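Mandelate racemase/muconate lactonizing protein (Alicyclobacillus acidocaldarius LAA1, PDB 3QLD) is of unknown specific function but belongs to the enolase superfamily, pairing an N-terminal capping domain with a C-terminal beta/alpha barrel. Local coordinates at residues F219-L224 with P242-E247; G44-V49 with V108-M113; L191-D196 with Y215-I220. All coordinates share one frame; numbering follows the deposited sequence.

Contact 1. Residues F219-L224 with P242-E247; sequences FIEQPL and PVCLDE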
loop_
_atom_site.group_PDB
_atom_site.type_symbol
_atom_site.label_atom_id
_atom_site.label_comp_id
_atom_site.label_asym_id
_atom_site.label_seq_id
_atom_site.Cartn_x
_atom_site.Cartn_y
_atom_site.Cartn_z
ATOM N N PHE A 219 -1.919 -26.824 -4.537
ATOM C CA PHE A 219 -2.431 -25.669 -3.721
ATOM C C PHE A 219 -3.659 -25.078 -4.442
ATOM O O PHE A 219 -3.926 -25.405 -5.618
ATOM C CB PHE A 219 -1.349 -24.567 -3.530
ATOM C CG PHE A 219 -0.749 -24.055 -4.848
ATOM C CD1 PHE A 219 -1.421 -23.089 -5.611
ATOM C CD2 PHE A 219 0.509 -24.505 -5.266
ATOM C CE1 PHE A 219 -0.879 -22.645 -6.840
ATOM C CE2 PHE A 219 1.089 -24.038 -6.480
ATOM C CZ PHE A 219 0.377 -23.088 -7.230
ATOM N N ILE A 220 -4.407 -24.237 -3.691
ATOM C CA ILE A 220 -5.504 -23.404 -4.204
ATOM C C ILE A 220 -4.978 -21.998 -3.888
ATOM O O ILE A 220 -4.718 -21.707 -2.725
ATOM C CB ILE A 220 -6.853 -23.684 -3.520
ATOM C CG1 ILE A 220 -7.334 -25.129 -3.848
ATOM C CG2 ILE A 220 -7.957 -22.584 -3.968
ATOM C CD1 ILE A 220 -8.507 -25.553 -3.037
ATOM N N GLU A 221 -4.791 -21.155 -4.929
ATOM C CA GLU A 221 -4.220 -19.831 -4.717
ATOM C C GLU A 221 -5.330 -18.786 -4.487
ATOM O O GLU A 221 -6.359 -18.816 -5.166
ATOM C CB GLU A 221 -3.467 -19.452 -6.000
ATOM C CG GLU A 221 -2.584 -18.194 -5.861
ATOM C CD GLU A 221 -1.634 -18.081 -7.039
ATOM O OE1 GLU A 221 -1.844 -18.775 -8.059
ATOM O OE2 GLU A 221 -0.684 -17.322 -6.947
ATOM N N GLN A 222 -5.116 -17.904 -3.508
ATOM C CA GLN A 222 -6.014 -16.722 -3.261
ATOM C C GLN A 222 -7.497 -17.054 -3.293
ATOM O O GLN A 222 -8.264 -16.517 -4.078
ATOM C CB GLN A 222 -5.624 -15.620 -4.276
ATOM C CG GLN A 222 -4.190 -15.000 -4.030
ATOM C CD GLN A 222 -4.015 -14.080 -2.797
ATOM O OE1 GLN A 222 -2.929 -14.035 -2.198
ATOM N NE2 GLN A 222 -5.080 -13.378 -2.387
ATOM N N PRO A 223 -7.961 -17.989 -2.413
ATOM C CA PRO A 223 -9.330 -18.415 -2.489
ATOM C C PRO A 223 -10.305 -17.248 -2.116
ATOM O O PRO A 223 -11.343 -17.102 -2.724
ATOM C CB PRO A 223 -9.415 -19.519 -1.420
ATOM C CG PRO A 223 -8.296 -19.325 -0.547
ATOM C CD PRO A 223 -7.202 -18.800 -1.433
ATOM N N LEU A 224 -9.918 -16.451 -1.135
ATOM C CA LEU A 224 -10.815 -15.426 -0.566
ATOM C C LEU A 224 -10.313 -14.018 -0.957
ATOM O O LEU A 224 -9.169 -13.843 -1.375
ATOM C CB LEU A 224 -10.896 -15.552 0.974
ATOM C CG LEU A 224 -11.431 -16.904 1.548
ATOM C CD1 LEU A 224 -11.437 -16.907 3.094
ATOM C CD2 LEU A 224 -12.818 -17.296 0.935
ATOM N N PRO A 242 -3.218 -27.376 0.579
ATOM C CA PRO A 242 -2.577 -26.148 1.002
ATOM C C PRO A 242 -3.224 -24.942 0.294
ATOM O O PRO A 242 -3.573 -25.010 -0.905
ATOM C CB PRO A 242 -1.151 -26.316 0.459
ATOM C CG PRO A 242 -0.945 -27.808 0.430
ATOM C CD PRO A 242 -2.241 -28.252 -0.133
ATOM N N VAL A 243 -3.373 -23.850 1.064
ATOM C CA VAL A 243 -3.689 -22.557 0.439
ATOM C C VAL A 243 -2.376 -21.886 0.078
ATOM O O VAL A 243 -1.434 -21.936 0.838
ATOM C CB VAL A 243 -4.490 -21.642 1.429
ATOM C CG1 VAL A 243 -4.591 -20.214 0.861
ATOM C CG2 VAL A 243 -5.858 -22.273 1.645
ATOM N N CYS A 244 -2.344 -21.218 -1.086
ATOM C CA CYS A 244 -1.200 -20.430 -1.532
ATOM C C CYS A 244 -1.610 -18.955 -1.555
ATOM O O CYS A 244 -2.696 -18.644 -2.012
ATOM C CB CYS A 244 -0.873 -20.807 -2.960
ATOM S SG CYS A 244 0.552 -19.888 -3.598
ATOM N N LEU A 245 -0.757 -18.078 -1.023
ATOM C CA LEU A 245 -1.042 -16.662 -1.121
ATOM C C LEU A 245 -0.009 -16.027 -2.055
ATOM O O LEU A 245 1.180 -16.388 -2.032
ATOM C CB LEU A 245 -1.008 -15.978 0.258
ATOM C CG LEU A 245 -2.036 -16.556 1.241
ATOM C CD1 LEU A 245 -1.868 -15.786 2.611
ATOM C CD2 LEU A 245 -3.440 -16.444 0.749
ATOM N N ASP A 246 -0.480 -15.052 -2.832
ATOM C CA ASP A 246 0.392 -14.257 -3.725
ATOM C C ASP A 246 0.238 -12.821 -3.147
ATOM O O ASP A 246 1.023 -12.462 -2.276
ATOM C CB ASP A 246 -0.065 -14.455 -5.182
ATOM C CG ASP A 246 0.561 -13.505 -6.188
ATOM O OD1 ASP A 246 1.460 -12.746 -5.856
ATOM O OD2 ASP A 246 0.106 -13.536 -7.340
ATOM N N GLU A 247 -0.769 -12.087 -3.586
ATOM C CA GLU A 247 -0.844 -10.615 -3.310
ATOM C C GLU A 247 -1.221 -10.320 -1.863
ATOM O O GLU A 247 -0.892 -9.253 -1.321
ATOM C CB GLU A 247 -1.692 -9.850 -4.374
ATOM C CG GLU A 247 -3.178 -10.115 -4.284
ATOM C CD GLU A 247 -3.612 -11.292 -5.186
ATOM O OE1 GLU A 247 -4.813 -11.320 -5.485
ATOM O OE2 GLU A 247 -2.770 -12.154 -5.617
#

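Contact 2. Residues G44-V49 with V108-M113; sequences GWSECV and VAAIEM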
loop_
_atom_site.group_PDB
_atom_site.type_symbol
_atom_site.label_atom_id
_atom_site.label_comp_id
_atom_site.label_asym_id
_atom_site.label_seq_id
_atom_site.Cartn_x
_atom_site.Cartn_y
_atom_site.Cartn_z
ATOM N N GLY A 44 24.282 -2.095 -14.178
ATOM C CA GLY A 44 23.267 -3.010 -13.697
ATOM C C GLY A 44 21.877 -2.645 -14.245
ATOM O O GLY A 44 21.597 -1.463 -14.451
ATOM N N TRP A 45 21.050 -3.654 -14.546
ATOM C CA TRP A 45 19.638 -3.483 -14.954
ATOM C C TRP A 45 18.664 -4.217 -14.030
ATOM O O TRP A 45 19.034 -5.242 -13.416
ATOM C CB TRP A 45 19.397 -4.051 -16.361
ATOM C CG TRP A 45 20.158 -3.284 -17.427
ATOM C CD1 TRP A 45 21.517 -3.228 -17.586
ATOM C CD2 TRP A 45 19.594 -2.478 -18.459
ATOM N NE1 TRP A 45 21.832 -2.415 -18.654
ATOM C CE2 TRP A 45 20.675 -1.940 -19.211
ATOM C CE3 TRP A 45 18.272 -2.126 -18.813
ATOM C CZ2 TRP A 45 20.481 -1.109 -20.325
ATOM C CZ3 TRP A 45 18.082 -1.302 -19.929
ATOM C CH2 TRP A 45 19.180 -0.806 -20.676
ATOM N N SER A 46 17.411 -3.751 -13.995
ATOM C CA SER A 46 16.323 -4.472 -13.303
ATOM C C SER A 46 15.023 -4.020 -13.875
ATOM O O SER A 46 14.998 -3.058 -14.651
ATOM C CB SER A 46 16.296 -4.122 -11.830
ATOM O OG SER A 46 15.961 -2.759 -11.681
ATOM N N GLU A 47 13.938 -4.707 -13.480
ATOM C CA GLU A 47 12.623 -4.348 -14.029
ATOM C C GLU A 47 11.725 -4.020 -12.880
ATOM O O GLU A 47 11.696 -4.771 -11.894
ATOM C CB GLU A 47 12.003 -5.485 -14.831
ATOM C CG GLU A 47 10.606 -5.179 -15.339
ATOM C CD GLU A 47 10.116 -6.252 -16.319
ATOM O OE1 GLU A 47 10.946 -7.036 -16.804
ATOM O OE2 GLU A 47 8.913 -6.339 -16.618
ATOM N N CYS A 48 11.049 -2.869 -12.939
ATOM C CA CYS A 48 9.945 -2.628 -11.950
ATOM C C CYS A 48 8.679 -3.391 -12.424
ATOM O O CYS A 48 8.243 -3.156 -13.542
ATOM C CB CYS A 48 9.730 -1.114 -11.810
ATOM S SG CYS A 48 8.348 -0.796 -10.625
ATOM N N VAL A 49 8.163 -4.353 -11.636
ATOM C CA VAL A 49 7.135 -5.231 -12.122
ATOM C C VAL A 49 5.718 -4.696 -11.939
ATOM O O VAL A 49 4.746 -5.424 -12.199
ATOM C CB VAL A 49 7.180 -6.660 -11.420
ATOM C CG1 VAL A 49 8.516 -7.418 -11.781
ATOM C CG2 VAL A 49 7.054 -6.562 -9.944
ATOM N N VAL A 108 10.869 0.092 -4.807
ATOM C CA VAL A 108 12.033 -0.123 -3.967
ATOM C C VAL A 108 12.860 -1.278 -4.537
ATOM O O VAL A 108 14.102 -1.182 -4.649
ATOM C CB VAL A 108 11.607 -0.396 -2.482
ATOM C CG1 VAL A 108 12.753 -1.032 -1.695
ATOM C CG2 VAL A 108 11.232 0.941 -1.776
ATOM N N ALA A 109 12.179 -2.352 -4.887
ATOM C CA ALA A 109 12.822 -3.561 -5.406
ATOM C C ALA A 109 13.598 -3.258 -6.692
ATOM O O ALA A 109 14.657 -3.896 -6.982
ATOM C CB ALA A 109 11.768 -4.553 -5.744
ATOM N N ALA A 110 13.064 -2.351 -7.528
ATOM C CA ALA A 110 13.790 -2.071 -8.767
ATOM C C ALA A 110 15.184 -1.454 -8.479
ATOM O O ALA A 110 16.187 -1.801 -9.120
ATOM C CB ALA A 110 12.942 -1.244 -9.754
ATOM N N ILE A 111 15.241 -0.558 -7.508
ATOM C CA ILE A 111 16.507 -0.017 -7.069
ATOM C C ILE A 111 17.419 -1.132 -6.559
ATOM O O ILE A 111 18.535 -1.371 -7.110
ATOM C CB ILE A 111 16.277 1.034 -5.980
ATOM C CG1 ILE A 111 15.425 2.161 -6.566
ATOM C CG2 ILE A 111 17.626 1.552 -5.410
ATOM C CD1 ILE A 111 16.158 2.923 -7.682
ATOM N N GLU A 112 16.932 -1.836 -5.535
ATOM C CA GLU A 112 17.721 -2.871 -4.863
ATOM C C GLU A 112 18.251 -3.935 -5.855
ATOM O O GLU A 112 19.435 -4.325 -5.788
ATOM C CB GLU A 112 16.880 -3.508 -3.779
ATOM C CG GLU A 112 17.718 -4.381 -2.792
ATOM C CD GLU A 112 17.526 -5.857 -3.083
ATOM O OE1 GLU A 112 16.981 -6.293 -4.159
ATOM O OE2 GLU A 112 17.844 -6.645 -2.177
HETATM N N MSE A 113 17.407 -4.392 -6.764
HETATM C CA MSE A 113 17.778 -5.465 -7.684
HETATM C C MSE A 113 18.787 -4.999 -8.767
HETATM O O MSE A 113 19.679 -5.795 -9.159
HETATM C CB MSE A 113 16.560 -6.108 -8.312
HETATM C CG MSE A 113 15.766 -6.932 -7.238
HETATM SE SE MSE A 113 13.950 -7.395 -7.770
HETATM C CE MSE A 113 14.101 -8.881 -8.947
#

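Contact 3. Residues L191-D196 with Y215-I220; sequences LAIAAD and YDLQFI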
loop_
_atom_site.group_PDB
_atom_site.type_symbol
_atom_site.label_atom_id
_atom_site.label_comp_id
_atom_site.label_asym_id
_atom_site.label_seq_id
_atom_site.Cartn_x
_atom_site.Cartn_y
_atom_site.Cartn_z
ATOM N N LEU A 191 -0.017 -35.843 -12.874
ATOM C CA LEU A 191 0.379 -34.466 -13.175
ATOM C C LEU A 191 0.228 -33.545 -11.951
ATOM O O LEU A 191 -0.798 -33.603 -11.267
ATOM C CB LEU A 191 -0.501 -33.945 -14.285
ATOM C CG LEU A 191 -0.339 -32.514 -14.766
ATOM C CD1 LEU A 191 1.049 -32.332 -15.365
ATOM C CD2 LEU A 191 -1.353 -32.420 -15.770
ATOM N N ALA A 192 1.250 -32.714 -11.667
ATOM C CA ALA A 192 1.056 -31.675 -10.625
ATOM C C ALA A 192 -0.037 -30.719 -11.169
ATOM O O ALA A 192 0.128 -30.127 -12.258
ATOM C CB ALA A 192 2.402 -30.969 -10.348
ATOM N N ILE A 193 -1.179 -30.613 -10.465
ATOM C CA ILE A 193 -2.266 -29.673 -10.810
ATOM C C ILE A 193 -2.397 -28.647 -9.653
ATOM O O ILE A 193 -2.496 -29.063 -8.478
ATOM C CB ILE A 193 -3.608 -30.416 -10.941
ATOM C CG1 ILE A 193 -3.545 -31.599 -11.961
ATOM C CG2 ILE A 193 -4.769 -29.489 -11.273
ATOM C CD1 ILE A 193 -4.868 -32.312 -12.095
ATOM N N ALA A 194 -2.410 -27.352 -9.976
ATOM C CA ALA A 194 -2.757 -26.322 -8.946
ATOM C C ALA A 194 -3.988 -25.562 -9.402
ATOM O O ALA A 194 -4.496 -25.733 -10.564
ATOM C CB ALA A 194 -1.552 -25.375 -8.639
ATOM N N ALA A 195 -4.570 -24.761 -8.495
ATOM C CA ALA A 195 -5.763 -24.024 -8.899
ATOM C C ALA A 195 -5.630 -22.558 -8.452
ATOM O O ALA A 195 -5.029 -22.277 -7.417
ATOM C CB ALA A 195 -7.061 -24.617 -8.332
ATOM N N ASP A 196 -6.178 -21.642 -9.259
ATOM C CA ASP A 196 -6.069 -20.243 -8.878
ATOM C C ASP A 196 -7.461 -19.650 -8.873
ATOM O O ASP A 196 -8.147 -19.599 -9.878
ATOM C CB ASP A 196 -5.098 -19.519 -9.806
ATOM C CG ASP A 196 -5.097 -18.017 -9.592
ATOM O OD1 ASP A 196 -5.635 -17.494 -8.569
ATOM O OD2 ASP A 196 -4.491 -17.370 -10.444
ATOM N N TYR A 215 -8.891 -34.303 -4.969
ATOM C CA TYR A 215 -8.065 -34.298 -6.179
ATOM C C TYR A 215 -6.599 -34.055 -6.056
ATOM O O TYR A 215 -5.906 -33.967 -7.108
ATOM C CB TYR A 215 -8.712 -33.374 -7.240
ATOM C CG TYR A 215 -10.160 -33.683 -7.389
ATOM C CD1 TYR A 215 -10.578 -34.912 -7.915
ATOM C CD2 TYR A 215 -11.137 -32.801 -6.967
ATOM C CE1 TYR A 215 -11.941 -35.223 -8.027
ATOM C CE2 TYR A 215 -12.470 -33.101 -7.049
ATOM C CZ TYR A 215 -12.868 -34.333 -7.587
ATOM O OH TYR A 215 -14.215 -34.638 -7.689
ATOM N N ASP A 216 -6.138 -33.906 -4.805
ATOM C CA ASP A 216 -4.739 -33.745 -4.465
ATOM C C ASP A 216 -4.028 -32.600 -5.225
ATOM O O ASP A 216 -2.960 -32.798 -5.773
ATOM C CB ASP A 216 -3.999 -35.103 -4.628
ATOM C CG ASP A 216 -4.694 -36.244 -3.860
ATOM O OD1 ASP A 216 -5.620 -35.999 -3.012
ATOM O OD2 ASP A 216 -4.301 -37.406 -4.123
ATOM N N LEU A 217 -4.655 -31.407 -5.233
ATOM C CA LEU A 217 -4.052 -30.174 -5.804
ATOM C C LEU A 217 -2.811 -29.852 -5.048
ATOM O O LEU A 217 -2.768 -30.043 -3.850
ATOM C CB LEU A 217 -5.079 -29.009 -5.683
ATOM C CG LEU A 217 -6.368 -29.138 -6.460
ATOM C CD1 LEU A 217 -7.378 -28.062 -6.052
ATOM C CD2 LEU A 217 -6.093 -29.049 -7.985
ATOM N N GLN A 218 -1.821 -29.322 -5.717
ATOM C CA GLN A 218 -0.635 -28.841 -5.066
ATOM C C GLN A 218 -0.954 -27.645 -4.120
ATOM O O GLN A 218 -0.337 -27.511 -3.060
ATOM C CB GLN A 218 0.354 -28.439 -6.147
ATOM C CG GLN A 218 1.731 -28.182 -5.652
ATOM C CD GLN A 218 2.663 -27.835 -6.796
ATOM O OE1 GLN A 218 2.784 -26.659 -7.184
ATOM N NE2 GLN A 218 3.262 -28.852 -7.390
ATOM N N PHE A 219 -1.919 -26.824 -4.537
ATOM C CA PHE A 219 -2.431 -25.669 -3.721
ATOM C C PHE A 219 -3.659 -25.078 -4.442
ATOM O O PHE A 219 -3.926 -25.405 -5.618
ATOM C CB PHE A 219 -1.349 -24.567 -3.530
ATOM C CG PHE A 219 -0.749 -24.055 -4.848
ATOM C CD1 PHE A 219 -1.421 -23.089 -5.611
ATOM C CD2 PHE A 219 0.509 -24.505 -5.266
ATOM C CE1 PHE A 219 -0.879 -22.645 -6.840
ATOM C CE2 PHE A 219 1.089 -24.038 -6.480
ATOM C CZ PHE A 219 0.377 -23.088 -7.230
ATOM N N ILE A 220 -4.407 -24.237 -3.691
ATOM C CA ILE A 220 -5.504 -23.404 -4.204
ATOM C C ILE A 220 -4.978 -21.998 -3.888
ATOM O O ILE A 220 -4.718 -21.707 -2.725
ATOM C CB ILE A 220 -6.853 -23.684 -3.520
ATOM C CG1 ILE A 220 -7.334 -25.129 -3.848
ATOM C CG2 ILE A 220 -7.957 -22.584 -3.968
ATOM C CD1 ILE A 220 -8.507 -25.553 -3.037
HETATM O O HOH W 1 -1.074 -32.085 -7.899
#

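Contact 1. Residues F219-L224 with P242-E247
Phe-219 and Cys-244 meet through sulfur and ring: SG lies over one ring face, 4.5 Å from the Phe-219 ring centroid, while Cys-244 CB comes to 3.5 Å from Phe-219 CD1 at the rim. Beneath them the strands run parallel, laced by alternating backbone bonds from Ile-220 N to Pro-242 O, Cys-244 N to Ile-220 O and Gln-222 N to Cys-244 O. Beyond the last of these, the Gln-222 side chain takes over the ladder. Its chain bends at chi2 (-72°), and OE1 accepts Asp-246 N at 2.7 Å, in the amide plane and on a lone pair. The amide also lies nearly flat against the Glu-247 carboxylate, planes 18° apart, with Gln-222 CD 3.7 Å from Glu-247 CD; NE2 goes on to Ser-248. Glu-221 OE2 lies 3.9 Å from Asp-246 OD2; salt bridges join Lys-169 to Glu-221 OE1, and Arg-273 and Lys-270 to Asp-246. Asn-268 bonds Glu-221 OE2, and Tyr-56 bonds Asp-246 OD1. Carboxylates at these strand ends are consistent with the active-site end of an enolase-superfamily barrel. Strands 192-196 and 266-269 flank the pair, and the connecting helix 229-238 packs on Pro-223 and Leu-245, completing a beta-alpha-beta unit.

Contact 2. Residues G44-V49 with V108-M113
In the N-terminal capping domain, the strand bearing Ser-46 and Cys-48 is packed by the helix bearing Ala-110 and Met-113, a strand of the antiparallel sheet against one of its covering helices. The two segments run nearly antiparallel, at 162°, and their axes come within 7.2 Å, a close approach in which small side chains do most of the touching. Ser-46 is the polar link. Its OG sits between the backbone N and the carbonyl carbon (chi1 66°), and from there it donates to Ala-110 O at 2.7 Å. The hydroxyl comes in from the side of the carbonyl, with a C=O...OG angle of 121°, and somewhat tilted from its plane. The helix backbone thereby gives this buried hydroxyl a partner. The methylene of the same serine rests on the next turn, Ser-46 CB lying 4.0 Å from CB of Met-113, which is modelled as selenomethionine. Two residues further along the strand, Cys-48 CB meets the methyl CB of that same Ala-110 at 3.8 Å; Cys-48 also touches Ala-64 of helix 61-80. The alternate residues Trp-45 and Glu-47 point to the other side of the strand. There Trp-45 NE1 bonds to Glu-43, and Glu-47 OE1 takes bonds from Thr-302 OG1 and Gly-305 N, at the start of helix 303-313. On the helix, Glu-112 points away from the strand and accepts bonds from Phe-277 N and Gly-278 N, at the start of helix 277-289. An antiparallel meander with helices packed on it is the build of the enolase-superfamily capping domain.

Contact 3. Residues L191-D196 with Y215-I220
Leu-217 and Ile-193 are brought together by their first torsions: CG of Leu-217 stands anti to its own carbonyl carbon (chi1 -64°), CG2 of Ile-193 stands anti to its backbone N, and the side chains meet with Leu-217 CD2 3.6 Å from Ile-193 CG2. In the beta/alpha barrel, the loop leading from helix 206-211 into strand 220-221 settles alongside strand 192-196, parallel to it, with one beta bridge at Ala-195 and Ile-220. The other branch of the leucine, CD1, reaches Ala-195 CB at 4.1 Å, so one side chain spans two strand residues. On the other side of the strand, Ala-194 makes a CH-pi contact with Phe-219: its CB stands 3.5 Å from the ring centroid, shifted toward CE1 and CZ. The face it uses is opposite the one carrying the Cys-244 sulfur, and the ring is held between residues of strands 192-196 and 243-245, on either side of 220-221. The extended Gln-218 chain runs alongside Ala-192, NE2 lying 3.7 Å from Ala-192 CB, while its OE1 accepts a bond from Arg-167. Two backbone bonds fix the register, Gln-218 N to Ile-193 O at 2.9 Å and Ala-195 N to Phe-219 O at 3.0 Å. Toward the start of the strand a water continues the pairing, accepting from Ile-193 N at 3.0 Å and donating to Asp-216 O at 2.9 Å.

Contact 2 comes first along the chain, in the N-terminal domain; contacts 3 and 1 follow in the barrel, one beginning where the other ends. Contacts 1 and 3 share Phe-219 and Ile-220, and their centres are 11 Å apart. Together they join three consecutive parallel strands, 192-196, 220-221 and 243-245, with a probable hydrogen bond from Glu-221 N to Ala-195 O between them. Contact 2 lies across the chain's centre, 26 Å from contact 1 and 31 Å from contact 3 between centres, and touches neither. Contacts 1 and 3 thus stitch successive barrel strands into one wall, while contact 2 belongs to the packing of the separate N-terminal domain.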